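Local coordinates for protein glutamate receptor IIB,Glutamate receptor IIB (Drosophila melanogaster, PDB 4WXJ) that binds glutamate in its two-lobed ligand-binding domain, the part modelled here, and probably gates a kainate-type cation channel in the postsynaptic membrane of muscle, at residues Asn89-Ile94 / Ala234-Asn239; Leu97-Ala102 / Val107-Pro112; Leu46-Ala51 / Phe56-Glu61. All coordinates share one frame; numbering follows the deposited sequence.

Contact 1 (Asn89-Ile94 / Ala234-Asn239)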
# COMPACT_ATOMS: atom_id res chain seq x y z
N ASN A 89 17.38 -0.28 11.93
CA ASN A 89 16.62 0.14 13.11
C ASN A 89 15.40 -0.75 13.31
O ASN A 89 14.78 -0.75 14.38
CB ASN A 89 16.18 1.60 12.98
CG ASN A 89 17.34 2.57 13.06
OD1 ASN A 89 18.44 2.21 13.51
ND2 ASN A 89 17.11 3.81 12.64
N ALA A 90 15.06 -1.51 12.27
CA ALA A 90 13.97 -2.48 12.33
C ALA A 90 14.37 -3.74 11.58
O ALA A 90 15.16 -3.68 10.63
CB ALA A 90 12.70 -1.89 11.76
N GLN A 91 13.83 -4.87 12.01
CA GLN A 91 14.14 -6.16 11.40
C GLN A 91 13.02 -6.61 10.46
O GLN A 91 13.24 -7.45 9.58
CB GLN A 91 14.37 -7.22 12.49
CG GLN A 91 15.60 -6.96 13.35
CD GLN A 91 15.44 -5.77 14.29
OE1 GLN A 91 14.43 -5.66 14.99
NE2 GLN A 91 16.42 -4.88 14.28
N ILE A 92 11.84 -6.04 10.66
CA ILE A 92 10.66 -6.40 9.87
C ILE A 92 9.87 -5.15 9.51
O ILE A 92 9.62 -4.30 10.36
CB ILE A 92 9.76 -7.40 10.64
CG1 ILE A 92 10.46 -8.75 10.76
CG2 ILE A 92 8.41 -7.56 9.94
CD1 ILE A 92 9.75 -9.76 11.64
N GLY A 93 9.50 -5.04 8.23
CA GLY A 93 8.68 -3.94 7.75
C GLY A 93 7.41 -4.46 7.10
O GLY A 93 7.48 -5.35 6.26
N ILE A 94 6.26 -3.93 7.50
CA ILE A 94 4.99 -4.44 7.02
C ILE A 94 3.87 -3.40 6.97
O ILE A 94 3.77 -2.53 7.83
CB ILE A 94 4.51 -5.63 7.88
CG1 ILE A 94 3.21 -6.22 7.31
CG2 ILE A 94 4.32 -5.20 9.34
CD1 ILE A 94 2.80 -7.54 7.94
N ALA A 234 18.70 -11.44 5.42
CA ALA A 234 18.32 -11.73 6.79
C ALA A 234 18.08 -13.23 6.95
O ALA A 234 17.50 -13.87 6.07
CB ALA A 234 17.09 -10.95 7.19
N ASP A 235 18.52 -13.79 8.07
CA ASP A 235 18.46 -15.24 8.27
C ASP A 235 17.07 -15.72 8.69
O ASP A 235 16.83 -16.92 8.78
CB ASP A 235 19.49 -15.66 9.33
CG ASP A 235 19.18 -15.09 10.70
OD1 ASP A 235 18.60 -13.98 10.78
OD2 ASP A 235 19.51 -15.75 11.71
N PHE A 236 16.16 -14.78 8.94
CA PHE A 236 14.79 -15.12 9.33
C PHE A 236 13.80 -14.84 8.21
O PHE A 236 12.59 -14.80 8.43
CB PHE A 236 14.40 -14.34 10.60
CG PHE A 236 14.56 -12.85 10.47
CD1 PHE A 236 13.52 -12.07 10.00
CD2 PHE A 236 15.75 -12.24 10.82
CE1 PHE A 236 13.67 -10.70 9.88
CE2 PHE A 236 15.90 -10.87 10.71
CZ PHE A 236 14.86 -10.10 10.24
N ARG A 237 14.31 -14.64 7.00
CA ARG A 237 13.47 -14.40 5.83
C ARG A 237 12.67 -15.66 5.48
O ARG A 237 11.45 -15.61 5.34
CB ARG A 237 14.31 -13.96 4.64
CG ARG A 237 13.53 -13.76 3.35
CD ARG A 237 14.44 -13.32 2.22
NE ARG A 237 15.53 -14.27 2.00
CZ ARG A 237 15.48 -15.32 1.17
NH1 ARG A 237 14.40 -15.56 0.45
NH2 ARG A 237 16.53 -16.12 1.06
N SER A 238 13.38 -16.77 5.32
CA SER A 238 12.76 -18.05 4.98
C SER A 238 11.78 -18.48 6.05
O SER A 238 10.71 -19.02 5.75
CB SER A 238 13.82 -19.12 4.77
OG SER A 238 14.68 -18.80 3.69
N ASN A 239 12.15 -18.26 7.31
CA ASN A 239 11.29 -18.60 8.43
C ASN A 239 9.96 -17.85 8.34
O ASN A 239 8.90 -18.42 8.60
CB ASN A 239 12.00 -18.29 9.75
CG ASN A 239 11.12 -18.53 10.96
OD1 ASN A 239 11.13 -17.75 11.91
ND2 ASN A 239 10.36 -19.62 10.94
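Phe236 is the one residue of 234-239 that touches Gln91 and Ile92. Ala234 opens a type I turn that runs to Arg237, closed by a weak bond from Arg237 N to Ala234 O (3.4 Å). Ala234 CB lies 3.7 Å above the plane of the Phe236 ring, so the first residue of the turn covers part of that face, toward the rim. Phe236 follows Asp235 and sits at the N-cap position of helix 237-250. Its CG is wedged between backbone N and carbonyl carbon (chi1 55°), which swings the ring out toward strand 92-93. There the far end of the ring meets the backbone: Gln91 O lies in the ring plane, at the edge, 3.2 Å from Phe236 CZ, where the carbonyl oxygen probably meets the weakly positive C-H rim. Gln91 CB adds an apolar touch 3.7 Å from Phe236 CZ; beyond it the chain bends away and OE1 takes a hydrogen bond from Thr12 N. Ile92 CG1 comes obliquely to Phe236 CE1 (3.9 Å). Tyr11, on the neighbouring strand, meets the same ring. Past Phe236 the side chains find other partners: Arg237 turns to Asp108 in a long, weak ion pair, and Asn239 packs on Cys54. An aromatic at a helix start, lying against the beginning of an outer strand and the residue before it, belongs here to the alpha/beta lobe of the periplasmic-binding-protein fold.

Contact 2 (Leu97-Ala102 / Val107-Pro112). With GLU (glutamic acid), chain C.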
# COMPACT_ATOMS: atom_id res chain seq x y z
N LEU A 97 2.65 -2.95 1.74
CA LEU A 97 3.98 -2.64 1.22
C LEU A 97 4.20 -3.40 -0.08
O LEU A 97 4.46 -4.60 -0.08
CB LEU A 97 5.05 -3.00 2.26
CG LEU A 97 6.47 -2.49 2.00
CD1 LEU A 97 6.53 -0.97 1.98
CD2 LEU A 97 7.41 -3.05 3.06
N THR A 98 4.10 -2.68 -1.19
CA THR A 98 4.19 -3.28 -2.51
C THR A 98 5.63 -3.55 -2.91
O THR A 98 6.51 -2.70 -2.70
CB THR A 98 3.53 -2.39 -3.56
OG1 THR A 98 2.18 -2.10 -3.17
CG2 THR A 98 3.53 -3.07 -4.93
N ILE A 99 5.87 -4.72 -3.49
CA ILE A 99 7.20 -5.08 -3.96
C ILE A 99 7.51 -4.35 -5.26
O ILE A 99 6.82 -4.51 -6.26
CB ILE A 99 7.32 -6.60 -4.18
CG1 ILE A 99 7.04 -7.33 -2.86
CG2 ILE A 99 8.71 -6.96 -4.71
CD1 ILE A 99 6.97 -8.84 -2.98
N THR A 100 8.57 -3.54 -5.23
CA THR A 100 9.03 -2.82 -6.41
C THR A 100 10.51 -3.11 -6.65
O THR A 100 11.23 -3.53 -5.74
CB THR A 100 8.84 -1.29 -6.27
OG1 THR A 100 9.74 -0.78 -5.28
CG2 THR A 100 7.41 -0.96 -5.88
N GLN A 101 10.95 -2.87 -7.88
CA GLN A 101 12.32 -3.14 -8.28
C GLN A 101 13.31 -2.32 -7.46
O GLN A 101 14.34 -2.83 -7.02
CB GLN A 101 12.49 -2.86 -9.78
CG GLN A 101 13.91 -2.99 -10.28
CD GLN A 101 14.59 -1.64 -10.40
OE1 GLN A 101 14.29 -0.86 -11.30
NE2 GLN A 101 15.52 -1.36 -9.49
N ALA A 102 12.99 -1.04 -7.26
CA ALA A 102 13.87 -0.15 -6.51
C ALA A 102 13.99 -0.59 -5.05
O ALA A 102 15.08 -0.57 -4.48
CB ALA A 102 13.35 1.28 -6.59
N VAL A 107 16.44 -3.70 0.03
CA VAL A 107 15.98 -4.60 1.09
C VAL A 107 15.43 -5.88 0.49
O VAL A 107 15.11 -5.94 -0.70
CB VAL A 107 14.89 -3.94 1.97
CG1 VAL A 107 15.43 -2.69 2.64
CG2 VAL A 107 13.64 -3.62 1.16
N ASP A 108 15.33 -6.92 1.31
CA ASP A 108 14.77 -8.20 0.88
C ASP A 108 13.27 -8.23 1.14
O ASP A 108 12.74 -7.38 1.85
CB ASP A 108 15.46 -9.36 1.60
CG ASP A 108 15.81 -10.50 0.67
OD1 ASP A 108 14.97 -10.86 -0.18
OD2 ASP A 108 16.92 -11.05 0.79
N PHE A 109 12.60 -9.21 0.55
CA PHE A 109 11.17 -9.42 0.77
C PHE A 109 10.88 -10.89 1.01
O PHE A 109 11.56 -11.77 0.49
CB PHE A 109 10.35 -8.92 -0.42
CG PHE A 109 10.02 -7.46 -0.37
CD1 PHE A 109 10.85 -6.52 -0.97
CD2 PHE A 109 8.88 -7.02 0.28
CE1 PHE A 109 10.55 -5.17 -0.92
CE2 PHE A 109 8.57 -5.67 0.32
CZ PHE A 109 9.40 -4.75 -0.28
N THR A 110 9.85 -11.15 1.82
CA THR A 110 9.34 -12.50 1.97
C THR A 110 8.53 -12.84 0.73
O THR A 110 8.37 -12.00 -0.16
CB THR A 110 8.44 -12.63 3.21
OG1 THR A 110 7.27 -11.82 3.06
CG2 THR A 110 9.19 -12.22 4.47
N VAL A 111 8.04 -14.07 0.66
CA VAL A 111 7.02 -14.41 -0.31
C VAL A 111 5.84 -13.48 -0.06
O VAL A 111 5.61 -13.07 1.08
CB VAL A 111 6.56 -15.87 -0.22
CG1 VAL A 111 7.68 -16.81 -0.62
CG2 VAL A 111 6.07 -16.19 1.19
N PRO A 112 5.08 -13.14 -1.11
CA PRO A 112 3.96 -12.23 -0.86
C PRO A 112 2.86 -12.84 0.01
O PRO A 112 2.67 -14.05 -0.03
CB PRO A 112 3.42 -11.93 -2.26
CG PRO A 112 4.52 -12.29 -3.20
CD PRO A 112 5.24 -13.43 -2.55
N GLU C . 1.30 -0.11 -1.56
CA GLU C . 1.91 1.07 -2.22
C GLU C . 3.40 1.15 -1.90
O GLU C . 3.95 0.22 -1.31
CB GLU C . 1.20 2.35 -1.79
CG GLU C . -0.19 2.53 -2.38
CD GLU C . -0.18 3.08 -3.80
OE1 GLU C . -1.26 3.09 -4.43
OE2 GLU C . 0.89 3.50 -4.29
OXT GLU C . 4.08 2.12 -2.22
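Ile99 and Phe109 make the main apolar contact, a CH-pi arrangement in which Ile99 CG1 sits over one face of the Phe109 ring, 3.9 Å from the centroid and 20° off the normal. Ile99 owes this to its first torsion: CG1 stands beside the backbone N (chi1 -59°) and runs past the phenyl ring in the opposite sense. Ile99 CD1 carries on to Pro112 CG at 4.2 Å. Leu97 reaches the same ring at about a right angle, Leu97 CD2 to Phe109 CE2 (4.0 Å), while Arg103 and Arg104 also pack on Phe109.

The hydrogen bonds to the ligand are made by Thr98, whose CB points away from 107-112. Thr98 N gives a nearly straight bond to GLU O of the bound glutamate (2.9 Å, 167°). In return GLU N donates to Thr98 OG1 (2.7 Å). That hydroxyl is also bonded to Glu200, whose OE1 binds the ligand as well. Arg103 joins ligand and Thr98 O. On the strand, Asp108 OD1 turns its anti lone pair to Phe109 N and is salt-bridged to Arg104.

No hydrogen bond joins the two segments, so 97-102 has an apolar side, Leu97 and Ile99 on Phe109, and a polar one, where Thr98 grips both the amino and the carboxylate group of the ligand.

Contact 3 (Leu46-Ala51 / Phe56-Glu61); sequences LIYMLA and FDFNFE
Ile47 CG2 stands almost exactly over the centre of the Phe58 ring, 3.5 Å from the centroid. A chi1 of 61° turns Phe58 toward the helix and brings the ring flat against that methyl. Two more groups meet the ring at its edge: Ala51 CB, close against Phe58 CE2 (3.3 Å), and Tyr48, whose face takes the rim of Phe58 in a T-shaped pair with centroids 5.0 Å apart and planes at 85°. Phe60 CZ touches Ile47 CB at 3.7 Å. Phe56 turns its face instead to the backbone of the helix, Ala51 CA lying over one face of the Phe56 ring, 3.6 Å from its centroid, with Leu50 O oblique to the ring. The helix, antiparallel to strand 57-62, is the connecting element of a beta-alpha-beta crossover from strand 10-15 to its parallel neighbour 57-62. Phe56 N closes the turn between helix and strand by bonding to a lone pair of Ala51 O (3.2 Å, 151°). With an alanine in place of Phe56, Ala51 CA would probably lose its aromatic cover and a gap would open beside Leu50 at this end of the helix. Farther out, Tyr11 meets the Phe56 ring and Phe22 that of Phe60, while Asn36 bonds to the backbone at Phe58 O and Phe60 N.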
# COMPACT_ATOMS: atom_id res chain seq x y z
N LEU A 46 -1.63 -10.29 11.37
CA LEU A 46 -0.74 -11.16 10.61
C LEU A 46 0.60 -11.36 11.32
O LEU A 46 1.19 -12.43 11.25
CB LEU A 46 -0.51 -10.60 9.20
CG LEU A 46 0.41 -11.41 8.29
CD1 LEU A 46 -0.06 -12.86 8.16
CD2 LEU A 46 0.52 -10.77 6.92
N ILE A 47 1.08 -10.32 12.00
CA ILE A 47 2.33 -10.42 12.75
C ILE A 47 2.12 -11.30 13.99
O ILE A 47 2.99 -12.09 14.34
CB ILE A 47 2.86 -9.04 13.18
CG1 ILE A 47 3.30 -8.22 11.96
CG2 ILE A 47 4.03 -9.18 14.16
CD1 ILE A 47 4.50 -8.79 11.21
N TYR A 48 0.97 -11.15 14.64
CA TYR A 48 0.61 -12.01 15.76
C TYR A 48 0.55 -13.47 15.33
O TYR A 48 1.06 -14.36 16.01
CB TYR A 48 -0.73 -11.60 16.36
CG TYR A 48 -0.63 -10.58 17.48
CD1 TYR A 48 -0.20 -10.96 18.75
CD2 TYR A 48 -0.96 -9.25 17.27
CE1 TYR A 48 -0.11 -10.04 19.77
CE2 TYR A 48 -0.87 -8.32 18.29
CZ TYR A 48 -0.44 -8.72 19.54
OH TYR A 48 -0.35 -7.80 20.56
N MET A 49 -0.10 -13.72 14.19
CA MET A 49 -0.23 -15.07 13.65
C MET A 49 1.14 -15.64 13.29
O MET A 49 1.41 -16.82 13.54
CB MET A 49 -1.14 -15.06 12.42
CG MET A 49 -2.60 -14.74 12.73
SD MET A 49 -3.51 -14.12 11.31
CE MET A 49 -3.62 -15.59 10.30
N LEU A 50 1.99 -14.81 12.70
CA LEU A 50 3.33 -15.23 12.31
C LEU A 50 4.22 -15.41 13.54
O LEU A 50 5.09 -16.28 13.56
CB LEU A 50 3.96 -14.23 11.35
CG LEU A 50 3.45 -14.25 9.91
CD1 LEU A 50 3.97 -13.05 9.13
CD2 LEU A 50 3.86 -15.54 9.22
N ALA A 51 4.02 -14.56 14.54
CA ALA A 51 4.79 -14.64 15.77
C ALA A 51 4.53 -15.97 16.46
O ALA A 51 5.44 -16.57 17.04
CB ALA A 51 4.44 -13.49 16.69
N PHE A 56 8.47 -15.96 17.65
CA PHE A 56 9.32 -14.81 17.93
C PHE A 56 8.50 -13.75 18.67
O PHE A 56 7.28 -13.70 18.54
CB PHE A 56 9.91 -14.23 16.64
CG PHE A 56 8.89 -13.71 15.66
CD1 PHE A 56 8.27 -12.49 15.85
CD2 PHE A 56 8.56 -14.45 14.54
CE1 PHE A 56 7.33 -12.02 14.95
CE2 PHE A 56 7.62 -13.98 13.63
CZ PHE A 56 7.01 -12.76 13.84
N ASP A 57 9.18 -12.93 19.46
CA ASP A 57 8.56 -11.75 20.05
C ASP A 57 8.74 -10.58 19.10
O ASP A 57 9.58 -10.64 18.20
CB ASP A 57 9.16 -11.44 21.43
CG ASP A 57 8.51 -12.25 22.53
OD1 ASP A 57 7.53 -11.75 23.13
OD2 ASP A 57 8.99 -13.37 22.80
N PHE A 58 7.97 -9.52 19.30
CA PHE A 58 8.04 -8.37 18.41
C PHE A 58 7.54 -7.10 19.07
O PHE A 58 6.77 -7.13 20.02
CB PHE A 58 7.22 -8.64 17.14
CG PHE A 58 5.77 -8.88 17.39
CD1 PHE A 58 4.87 -7.82 17.43
CD2 PHE A 58 5.29 -10.16 17.61
CE1 PHE A 58 3.53 -8.05 17.67
CE2 PHE A 58 3.95 -10.39 17.85
CZ PHE A 58 3.07 -9.33 17.88
N ASN A 59 8.01 -5.97 18.54
CA ASN A 59 7.59 -4.66 18.99
C ASN A 59 7.25 -3.76 17.80
O ASN A 59 8.10 -3.52 16.94
CB ASN A 59 8.68 -4.02 19.85
CG ASN A 59 8.31 -2.63 20.33
OD1 ASN A 59 7.15 -2.35 20.60
ND2 ASN A 59 9.31 -1.76 20.43
N PHE A 60 6.02 -3.28 17.75
CA PHE A 60 5.60 -2.38 16.69
C PHE A 60 6.17 -0.98 16.90
O PHE A 60 6.00 -0.39 17.97
CB PHE A 60 4.07 -2.30 16.60
CG PHE A 60 3.45 -3.47 15.90
CD1 PHE A 60 3.52 -3.58 14.52
CD2 PHE A 60 2.78 -4.45 16.61
CE1 PHE A 60 2.94 -4.66 13.87
CE2 PHE A 60 2.20 -5.52 15.96
CZ PHE A 60 2.28 -5.63 14.59
N GLU A 61 6.85 -0.47 15.88
CA GLU A 61 7.34 0.90 15.89
C GLU A 61 6.93 1.61 14.60
O GLU A 61 7.66 1.55 13.60
CB GLU A 61 8.86 0.93 16.04
CG GLU A 61 9.35 0.43 17.39
CD GLU A 61 10.80 0.79 17.66
OE1 GLU A 61 11.46 1.34 16.75
OE2 GLU A 61 11.29 0.52 18.78

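In the fold
Contacts 1 and 3 both reach the parallel sheet of one lobe, at its two outermost strands, 92-93 and 57-62, with strand 10-15 between them; they touch where Ile94 CD1 packs on Ile47 CD1 (3.9 Å). Both are partly buried. Contact 3 is the more extensive, a helix laid along a strand with one backbone hydrogen bond across it; contact 1 has none and rests on a single ring against the start of a strand and the residue before it. Contact 2 is the buried one, and it alone combines apolar packing with hydrogen bonds to the glutamate, at Thr98. It touches contact 1 through Arg237 CD and Asp108 OD1 (3.5 Å) but not contact 3, whose nearest atoms are about 7 Å away.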